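Local coordinates for uncharacterized protein lp_2664 (Lactobacillus plantarum WCFS1, PDB 2PJQ), which is of unknown function but probably acts as a metal-dependent phosphohydrolase of the HD-domain family, at residues B[14-17]-B[18-22]; B[80-83]-B[84-88]; B[97-100]-B[101-105]. All coordinates share one frame; numbering follows the deposited sequence.

Contact 1: residues B[14-17]-B[18-22]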
ATOM      1  N   ALA B  14     -24.140 -20.507   5.296  1.00  8.61           N
ATOM      2  CA  ALA B  14     -24.884 -19.520   4.510  1.00  8.34           C
ATOM      3  C   ALA B  14     -24.257 -18.148   4.665  1.00  9.26           C
ATOM      4  O   ALA B  14     -23.993 -17.464   3.679  1.00 11.17           O
ATOM      5  CB  ALA B  14     -26.334 -19.475   4.950  1.00  4.94           C
ATOM      6  N   ILE B  15     -24.023 -17.759   5.918  1.00  8.62           N
ATOM      7  CA  ILE B  15     -23.425 -16.475   6.247  1.00  7.82           C
ATOM      8  C   ILE B  15     -22.072 -16.329   5.577  1.00  7.62           C
ATOM      9  O   ILE B  15     -21.705 -15.228   5.133  1.00  6.16           O
ATOM     10  CB  ILE B  15     -23.225 -16.329   7.779  1.00  6.62           C
ATOM     11  CG1 ILE B  15     -24.582 -16.303   8.472  1.00  4.83           C
ATOM     12  CG2 ILE B  15     -22.445 -15.056   8.098  1.00  4.57           C
ATOM     13  CD1 ILE B  15     -24.488 -16.423   9.931  1.00  1.00           C
ATOM     14  N   GLN B  16     -21.322 -17.435   5.533  1.00  9.24           N
ATOM     15  CA  GLN B  16     -19.994 -17.433   4.914  1.00  7.44           C
ATOM     16  C   GLN B  16     -20.208 -17.097   3.447  1.00  7.33           C
ATOM     17  O   GLN B  16     -19.578 -16.176   2.891  1.00  5.80           O
ATOM     18  CB  GLN B  16     -19.342 -18.808   5.021  1.00  1.79           C
ATOM     19  CG  GLN B  16     -17.910 -18.845   4.479  1.00  3.58           C
ATOM     20  CD  GLN B  16     -17.350 -20.261   4.352  1.00  3.88           C
ATOM     21  OE1 GLN B  16     -17.575 -21.128   5.207  1.00  3.68           O
ATOM     22  NE2 GLN B  16     -16.605 -20.495   3.284  1.00  5.67           N
ATOM     23  N   THR B  17     -21.123 -17.847   2.839  1.00  1.00           N
ATOM     24  CA  THR B  17     -21.451 -17.658   1.447  1.00  1.00           C
ATOM     25  C   THR B  17     -21.859 -16.231   1.251  1.00  1.00           C
ATOM     26  O   THR B  17     -21.368 -15.567   0.348  1.00  4.41           O
ATOM     27  CB  THR B  17     -22.618 -18.536   0.992  1.00  1.00           C
ATOM     28  OG1 THR B  17     -22.346 -19.896   1.308  1.00  1.00           O
ATOM     29  CG2 THR B  17     -22.811 -18.426  -0.505  1.00  1.00           C
ATOM     30  N   TYR B  18     -22.757 -15.746   2.092  1.00  1.00           N
ATOM     31  CA  TYR B  18     -23.201 -14.374   1.952  1.00  2.07           C
ATOM     32  C   TYR B  18     -22.034 -13.384   1.999  1.00  4.52           C
ATOM     33  O   TYR B  18     -21.887 -12.520   1.121  1.00  3.09           O
ATOM     34  CB  TYR B  18     -24.205 -14.029   3.043  1.00  1.26           C
ATOM     35  CG  TYR B  18     -24.819 -12.671   2.846  1.00  1.00           C
ATOM     36  CD1 TYR B  18     -25.715 -12.435   1.798  1.00  1.00           C
ATOM     37  CD2 TYR B  18     -24.453 -11.603   3.658  1.00  1.00           C
ATOM     38  CE1 TYR B  18     -26.223 -11.175   1.560  1.00  1.00           C
ATOM     39  CE2 TYR B  18     -24.955 -10.330   3.428  1.00  1.58           C
ATOM     40  CZ  TYR B  18     -25.838 -10.125   2.375  1.00  1.00           C
ATOM     41  OH  TYR B  18     -26.293  -8.855   2.135  1.00  3.07           O
ATOM     42  N   ALA B  19     -21.209 -13.521   3.031  1.00 11.38           N
ATOM     43  CA  ALA B  19     -20.066 -12.648   3.226  1.00 13.94           C
ATOM     44  C   ALA B  19     -19.158 -12.591   2.003  1.00 15.74           C
ATOM     45  O   ALA B  19     -18.963 -11.525   1.415  1.00 16.08           O
ATOM     46  CB  ALA B  19     -19.280 -13.110   4.428  1.00 16.67           C
ATOM     47  N   LEU B  20     -18.588 -13.732   1.625  1.00 18.30           N
ATOM     48  CA  LEU B  20     -17.691 -13.779   0.471  1.00 20.56           C
ATOM     49  C   LEU B  20     -18.301 -13.184  -0.811  1.00 22.74           C
ATOM     50  O   LEU B  20     -17.597 -12.562  -1.597  1.00 25.90           O
ATOM     51  CB  LEU B  20     -17.224 -15.218   0.226  1.00 15.61           C
ATOM     52  CG  LEU B  20     -16.451 -15.847   1.392  1.00 16.03           C
ATOM     53  CD1 LEU B  20     -16.332 -17.326   1.185  1.00 16.14           C
ATOM     54  CD2 LEU B  20     -15.088 -15.217   1.522  1.00 15.77           C
ATOM     55  N   GLN B  21     -19.593 -13.360  -1.046  1.00 22.46           N
ATOM     56  CA  GLN B  21     -20.176 -12.769  -2.247  1.00 24.68           C
ATOM     57  C   GLN B  21     -20.125 -11.242  -2.186  1.00 24.35           C
ATOM     58  O   GLN B  21     -19.612 -10.597  -3.096  1.00 25.27           O
ATOM     59  CB  GLN B  21     -21.625 -13.225  -2.437  1.00 30.37           C
ATOM     60  CG  GLN B  21     -21.792 -14.207  -3.572  1.00 37.22           C
ATOM     61  CD  GLN B  21     -21.209 -15.576  -3.251  1.00 42.21           C
ATOM     62  OE1 GLN B  21     -20.202 -15.686  -2.533  1.00 45.45           O
ATOM     63  NE2 GLN B  21     -21.831 -16.629  -3.795  1.00 41.98           N
ATOM     64  N   LYS B  22     -20.644 -10.670  -1.105  1.00 20.10           N
ATOM     65  CA  LYS B  22     -20.676  -9.225  -0.938  1.00 19.09           C
ATOM     66  C   LYS B  22     -19.313  -8.561  -0.926  1.00 19.03           C
ATOM     67  O   LYS B  22     -19.219  -7.338  -1.069  1.00 19.06           O
ATOM     68  CB  LYS B  22     -21.418  -8.848   0.350  1.00 23.45           C
ATOM     69  CG  LYS B  22     -22.920  -9.009   0.284  1.00 23.73           C
ATOM     70  CD  LYS B  22     -23.538  -8.032  -0.693  1.00 22.15           C
ATOM     71  CE  LYS B  22     -25.027  -8.270  -0.808  1.00 21.69           C
ATOM     72  NZ  LYS B  22     -25.745  -7.039  -1.258  1.00 25.89           N
TER
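The backbone N of Y18 reaches the carbonyl O of A14 at 2.6 Å, with an N-H...O angle of 164°, one of a run of i to i+4 bonds that makes this part of helix 9-22 a regular alpha-helix. A19 N repeats the step to I15 O at 2.8 Å, L20 N to Q16 O at 2.9 Å, and Q21 N to T17 O at 3.2 Å. On this ladder the side chains pair by the same spacing. Q16 and L20 lie alongside each other and point the same way: with CG of Q16 trans to its own backbone N (chi1 -176°) and the chain extended beyond, its CG passes 4.0 Å from L20 CD1. T17 turns its OG1 back along the helix, where T13 O takes the hydrogen bond. Different flanks of the helix meet different neighbours. I15 packs on A58, W61 and L62 of helix 53-62, Y18 is directed at D80, L81 and Q84 of helix 74-87, and L20 touches R32 and L35 of helix 32-49. Within the final turn, K22 CG stands 3.7 Å above one face of the Y18 ring, offset toward its rim.

Contact 2: residues B[80-83]-B[84-88]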
ATOM      1  N   ASP B  80     -29.540  -5.012   4.297  1.00 21.01           N
ATOM      2  CA  ASP B  80     -29.355  -6.156   3.406  1.00 18.04           C
ATOM      3  C   ASP B  80     -29.042  -7.399   4.226  1.00 15.34           C
ATOM      4  O   ASP B  80     -29.660  -8.440   4.043  1.00 15.20           O
ATOM      5  CB  ASP B  80     -28.234  -5.919   2.391  1.00 24.92           C
ATOM      6  CG  ASP B  80     -28.734  -5.254   1.109  1.00 27.27           C
ATOM      7  OD1 ASP B  80     -29.892  -5.520   0.705  1.00 26.80           O
ATOM      8  OD2 ASP B  80     -27.962  -4.478   0.499  1.00 27.91           O
ATOM      9  N   LEU B  81     -28.089  -7.285   5.143  1.00 14.54           N
ATOM     10  CA  LEU B  81     -27.709  -8.415   5.982  1.00 13.91           C
ATOM     11  C   LEU B  81     -28.905  -9.030   6.721  1.00 13.69           C
ATOM     12  O   LEU B  81     -28.946 -10.245   6.945  1.00 12.13           O
ATOM     13  CB  LEU B  81     -26.630  -7.996   6.993  1.00 12.20           C
ATOM     14  CG  LEU B  81     -26.260  -9.042   8.060  1.00 10.96           C
ATOM     15  CD1 LEU B  81     -25.660 -10.283   7.399  1.00  9.23           C
ATOM     16  CD2 LEU B  81     -25.283  -8.451   9.050  1.00  9.73           C
ATOM     17  N   ILE B  82     -29.876  -8.210   7.112  1.00 12.68           N
ATOM     18  CA  ILE B  82     -31.038  -8.767   7.808  1.00 13.45           C
ATOM     19  C   ILE B  82     -31.829  -9.630   6.821  1.00  9.55           C
ATOM     20  O   ILE B  82     -32.202 -10.761   7.125  1.00  8.13           O
ATOM     21  CB  ILE B  82     -31.976  -7.662   8.402  1.00 21.70           C
ATOM     22  CG1 ILE B  82     -31.326  -6.971   9.607  1.00 22.93           C
ATOM     23  CG2 ILE B  82     -33.248  -8.291   8.913  1.00 24.31           C
ATOM     24  CD1 ILE B  82     -30.111  -6.157   9.274  1.00 25.39           C
ATOM     25  N   VAL B  83     -32.075  -9.089   5.637  1.00  9.01           N
ATOM     26  CA  VAL B  83     -32.797  -9.826   4.616  1.00  8.35           C
ATOM     27  C   VAL B  83     -32.154 -11.200   4.518  1.00  8.39           C
ATOM     28  O   VAL B  83     -32.846 -12.201   4.377  1.00  9.63           O
ATOM     29  CB  VAL B  83     -32.744  -9.076   3.241  1.00  7.35           C
ATOM     30  CG1 VAL B  83     -33.328  -9.926   2.124  1.00  1.35           C
ATOM     31  CG2 VAL B  83     -33.541  -7.774   3.346  1.00  6.22           C
ATOM     32  N   GLN B  84     -30.832 -11.256   4.637  1.00 10.02           N
ATOM     33  CA  GLN B  84     -30.125 -12.535   4.569  1.00  9.88           C
ATOM     34  C   GLN B  84     -30.315 -13.374   5.844  1.00 10.44           C
ATOM     35  O   GLN B  84     -30.689 -14.546   5.791  1.00 10.62           O
ATOM     36  CB  GLN B  84     -28.629 -12.312   4.327  1.00  4.60           C
ATOM     37  CG  GLN B  84     -27.822 -13.613   4.291  1.00  4.04           C
ATOM     38  CD  GLN B  84     -28.415 -14.634   3.319  1.00  5.32           C
ATOM     39  OE1 GLN B  84     -28.951 -14.256   2.277  1.00  5.32           O
ATOM     40  NE2 GLN B  84     -28.314 -15.927   3.654  1.00  1.27           N
ATOM     41  N   LEU B  85     -30.033 -12.781   6.991  1.00  8.48           N
ATOM     42  CA  LEU B  85     -30.203 -13.510   8.226  1.00  8.31           C
ATOM     43  C   LEU B  85     -31.647 -13.959   8.337  1.00  8.85           C
ATOM     44  O   LEU B  85     -31.913 -15.074   8.795  1.00  9.81           O
ATOM     45  CB  LEU B  85     -29.833 -12.637   9.410  1.00 10.38           C
ATOM     46  CG  LEU B  85     -28.338 -12.388   9.592  1.00 10.05           C
ATOM     47  CD1 LEU B  85     -28.165 -11.095  10.390  1.00  9.86           C
ATOM     48  CD2 LEU B  85     -27.674 -13.588  10.287  1.00  6.51           C
ATOM     49  N   ASN B  86     -32.589 -13.111   7.923  1.00  7.89           N
ATOM     50  CA  ASN B  86     -33.990 -13.530   7.986  1.00  7.66           C
ATOM     51  C   ASN B  86     -34.224 -14.699   7.044  1.00  6.01           C
ATOM     52  O   ASN B  86     -34.798 -15.705   7.442  1.00  3.95           O
ATOM     53  CB  ASN B  86     -34.948 -12.394   7.646  1.00  7.92           C
ATOM     54  CG  ASN B  86     -35.418 -11.652   8.876  1.00  9.46           C
ATOM     55  OD1 ASN B  86     -35.824 -12.263   9.858  1.00 11.16           O
ATOM     56  ND2 ASN B  86     -35.369 -10.330   8.829  1.00 10.32           N
ATOM     57  N   ALA B  87     -33.758 -14.581   5.805  1.00  5.71           N
ATOM     58  CA  ALA B  87     -33.927 -15.662   4.847  1.00  4.92           C
ATOM     59  C   ALA B  87     -33.308 -16.966   5.359  1.00  7.17           C
ATOM     60  O   ALA B  87     -33.600 -18.027   4.817  1.00  8.27           O
ATOM     61  CB  ALA B  87     -33.307 -15.283   3.539  1.00  3.89           C
ATOM     62  N   GLN B  88     -32.465 -16.889   6.396  1.00  8.60           N
ATOM     63  CA  GLN B  88     -31.817 -18.077   6.963  1.00 10.85           C
ATOM     64  C   GLN B  88     -32.396 -18.498   8.323  1.00 11.95           C
ATOM     65  O   GLN B  88     -31.799 -19.307   9.044  1.00 11.76           O
ATOM     66  CB  GLN B  88     -30.302 -17.855   7.117  1.00  9.80           C
ATOM     67  CG  GLN B  88     -29.534 -17.679   5.819  1.00  9.29           C
ATOM     68  CD  GLN B  88     -29.763 -18.824   4.836  1.00 10.01           C
ATOM     69  OE1 GLN B  88     -30.219 -19.902   5.215  1.00  6.22           O
ATOM     70  NE2 GLN B  88     -29.427 -18.593   3.568  1.00  8.65           N
TER
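L81 and L85, one turn apart in helix 74-87, form the apolar part of this contact, a compact example of how an alpha-helix pairs side chains at i and i+4. The two leucines cross at a slant, and CD1 of L85 comes to 3.6 Å from the branch carbon CG of L81. Their first torsions differ: L81 carries CG trans to its backbone N (chi1 173°), whereas L85 folds CG beside its own N (chi1 -73°), which brings its CD1 back over the preceding turn. Both residues are buried, and L85 CG also lies against L81 O at 3.5 Å.

The backbone bonds supply the polar part. L85 N donates to L81 O at 2.8 Å and N86 N to I82 O at 2.5 Å, both nearly straight. A87 N donates to V83 O at 2.9 Å.

A third kind of contact is mixed, polar against apolar. I82 and N86 run side by side and point the same way, with the asparagine CG 4.0 Å from I82 CG2, while N86 CB rests against I82 O. On another flank, Q84 CB lies 3.4 Å from L81 O.

These flanks face two neighbouring helices. I82 and L85 turn to helix 92-102, which like helix 74-87 belongs to the HD domain; there I82 meets Q95 and F99, and L85 meets Q95 and I98. D80 and Q84 meet Y18 of helix 9-22, and L81 touches both Y18 and F99, so that helix 74-87 is packed between the two.

Contact 3: residues B[97-100]-B[101-105]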
ATOM      1  N   ALA B  97     -27.376 -10.768  18.942  1.00  1.00           N
ATOM      2  CA  ALA B  97     -26.003 -11.047  19.351  1.00  1.00           C
ATOM      3  C   ALA B  97     -24.946 -10.805  18.269  1.00  1.60           C
ATOM      4  O   ALA B  97     -23.764 -10.628  18.580  1.00  1.00           O
ATOM      5  CB  ALA B  97     -25.886 -12.482  19.885  1.00  1.00           C
ATOM      6  N   ILE B  98     -25.379 -10.796  17.010  1.00  1.00           N
ATOM      7  CA  ILE B  98     -24.492 -10.576  15.880  1.00  1.00           C
ATOM      8  C   ILE B  98     -24.179  -9.094  15.703  1.00  1.00           C
ATOM      9  O   ILE B  98     -23.048  -8.718  15.421  1.00  1.00           O
ATOM     10  CB  ILE B  98     -25.130 -11.131  14.598  1.00  7.05           C
ATOM     11  CG1 ILE B  98     -25.308 -12.641  14.752  1.00  9.46           C
ATOM     12  CG2 ILE B  98     -24.276 -10.788  13.369  1.00  5.67           C
ATOM     13  CD1 ILE B  98     -25.975 -13.335  13.583  1.00 10.56           C
ATOM     14  N   PHE B  99     -25.179  -8.238  15.860  1.00  1.58           N
ATOM     15  CA  PHE B  99     -24.923  -6.814  15.713  1.00  2.12           C
ATOM     16  C   PHE B  99     -24.241  -6.303  16.949  1.00  1.67           C
ATOM     17  O   PHE B  99     -23.445  -5.361  16.886  1.00  1.00           O
ATOM     18  CB  PHE B  99     -26.206  -6.060  15.458  1.00  2.54           C
ATOM     19  CG  PHE B  99     -26.734  -6.245  14.062  1.00  6.90           C
ATOM     20  CD1 PHE B  99     -26.215  -5.506  13.009  1.00  7.24           C
ATOM     21  CD2 PHE B  99     -27.743  -7.169  13.797  1.00  7.81           C
ATOM     22  CE1 PHE B  99     -26.691  -5.681  11.717  1.00  8.92           C
ATOM     23  CE2 PHE B  99     -28.224  -7.350  12.511  1.00  8.39           C
ATOM     24  CZ  PHE B  99     -27.696  -6.600  11.466  1.00  7.98           C
ATOM     25  N   ALA B 100     -24.535  -6.966  18.064  1.00  1.00           N
ATOM     26  CA  ALA B 100     -23.955  -6.632  19.348  1.00  1.00           C
ATOM     27  C   ALA B 100     -22.452  -6.576  19.176  1.00  1.03           C
ATOM     28  O   ALA B 100     -21.784  -5.702  19.714  1.00  1.32           O
ATOM     29  CB  ALA B 100     -24.307  -7.689  20.352  1.00  2.27           C
ATOM     30  N   ILE B 101     -21.923  -7.520  18.407  1.00  6.03           N
ATOM     31  CA  ILE B 101     -20.495  -7.581  18.155  1.00  9.27           C
ATOM     32  C   ILE B 101     -20.095  -6.556  17.092  1.00 12.42           C
ATOM     33  O   ILE B 101     -19.708  -5.434  17.386  1.00 10.90           O
ATOM     34  CB  ILE B 101     -20.086  -8.991  17.675  1.00  7.34           C
ATOM     35  CG1 ILE B 101     -20.279  -9.998  18.809  1.00  5.89           C
ATOM     36  CG2 ILE B 101     -18.632  -8.982  17.195  1.00  7.31           C
ATOM     37  CD1 ILE B 101     -20.082 -11.436  18.400  1.00  5.92           C
ATOM     38  N   ILE B 102     -20.195  -6.973  15.846  1.00 19.06           N
ATOM     39  CA  ILE B 102     -19.863  -6.141  14.714  1.00 23.76           C
ATOM     40  C   ILE B 102     -19.945  -4.650  14.982  1.00 26.04           C
ATOM     41  O   ILE B 102     -18.944  -3.942  14.887  1.00 28.73           O
ATOM     42  CB  ILE B 102     -20.782  -6.473  13.562  1.00 24.12           C
ATOM     43  CG1 ILE B 102     -20.768  -7.980  13.338  1.00 23.57           C
ATOM     44  CG2 ILE B 102     -20.345  -5.745  12.326  1.00 26.53           C
ATOM     45  CD1 ILE B 102     -21.842  -8.412  12.405  1.00 28.14           C
ATOM     46  N   ASP B 103     -21.131  -4.177  15.342  1.00 28.91           N
ATOM     47  CA  ASP B 103     -21.346  -2.752  15.575  1.00 31.07           C
ATOM     48  C   ASP B 103     -20.706  -2.087  16.797  1.00 32.25           C
ATOM     49  O   ASP B 103     -20.746  -0.859  16.905  1.00 32.01           O
ATOM     50  CB  ASP B 103     -22.853  -2.459  15.569  1.00 32.25           C
ATOM     51  CG  ASP B 103     -23.504  -2.789  14.226  1.00 34.11           C
ATOM     52  OD1 ASP B 103     -22.911  -2.464  13.176  1.00 35.11           O
ATOM     53  OD2 ASP B 103     -24.611  -3.363  14.208  1.00 36.79           O
ATOM     54  N   HIS B 104     -20.103  -2.869  17.695  1.00 30.13           N
ATOM     55  CA  HIS B 104     -19.492  -2.318  18.908  1.00 30.53           C
ATOM     56  C   HIS B 104     -18.147  -2.948  19.231  1.00 33.62           C
ATOM     57  O   HIS B 104     -17.860  -3.260  20.381  1.00 34.28           O
ATOM     58  CB  HIS B 104     -20.417  -2.546  20.095  1.00 30.54           C
ATOM     59  CG  HIS B 104     -21.836  -2.163  19.834  1.00 29.00           C
ATOM     60  ND1 HIS B 104     -22.235  -0.855  19.658  1.00 28.53           N
ATOM     61  CD2 HIS B 104     -22.949  -2.919  19.687  1.00 28.93           C
ATOM     62  CE1 HIS B 104     -23.532  -0.822  19.413  1.00 28.41           C
ATOM     63  NE2 HIS B 104     -23.989  -2.061  19.425  1.00 29.43           N
HETATM   64  N   MSE B 105     -17.315  -3.127  18.216  1.00 40.65           N
HETATM   65  CA  MSE B 105     -16.008  -3.734  18.406  1.00 42.92           C
HETATM   66  C   MSE B 105     -14.960  -2.948  17.635  1.00 44.24           C
HETATM   67  O   MSE B 105     -13.759  -3.187  17.777  1.00 43.79           O
HETATM   68  CB  MSE B 105     -16.034  -5.142  17.868  1.00 46.04           C
HETATM   69  CG  MSE B 105     -16.504  -5.155  16.441  1.00 49.95           C
HETATM   70 SE   MSE B 105     -15.936  -6.725  15.546  1.00 54.54          SE
HETATM   71  CE  MSE B 105     -14.716  -5.928  14.278  1.00 54.54           C
TER
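F99 and D103 lie side by side, and the carboxylate comes to the edge of the ring, in its plane: OD2 of D103 is 2.9 Å from F99 CD1, with the two planes 19° apart. The pair joins the end of helix 92-102, in the HD domain, to the turn just after it, where alpha-helical bonding weakens. D103 N still donates to F99 O at 3.0 Å, but I101 N and I102 N both make only weak bonds, at 3.4 Å, to I98 O. I101 places CG1 beside its backbone N (chi1 -67°), which lays that methylene 3.5 Å from A97 O, one turn back. A100 takes part through its carbonyl, whose O meets the edge of the H104 ring near its plane. F99 also meets the H78 ring, and H78 touches D103 too. With an alanine in place of F99, the carboxylate of D103 would probably lose its aromatic flank and turn more freely, and a gap would be likely to open against H78, L81 and I82. Ring hydrogens are slightly positive, so the in-plane place at the edge of F99 is likely to suit an anionic oxygen, which would probably be less favourable over the face.

The three contacts follow in series and place local i to i+4 contacts in three helices, the last weakening at its end. The centre of contact 2 lies about 11 Å from that of contact 1, where Y18 CG meets Q84 CG at 3.5 Å, and about 16 Å from that of contact 3, joined through I82 CD1 and F99 CZ at 3.3 Å. Contacts 1 and 3 do not touch, their nearest atoms being about 5 Å apart. H34, H63, D64 and D128 converge in a pattern consistent with the metal site of HD-domain enzymes, although no metal is bound to them here; I102 of contact 3 touches this possible site, and A19 of contact 1 lies near it.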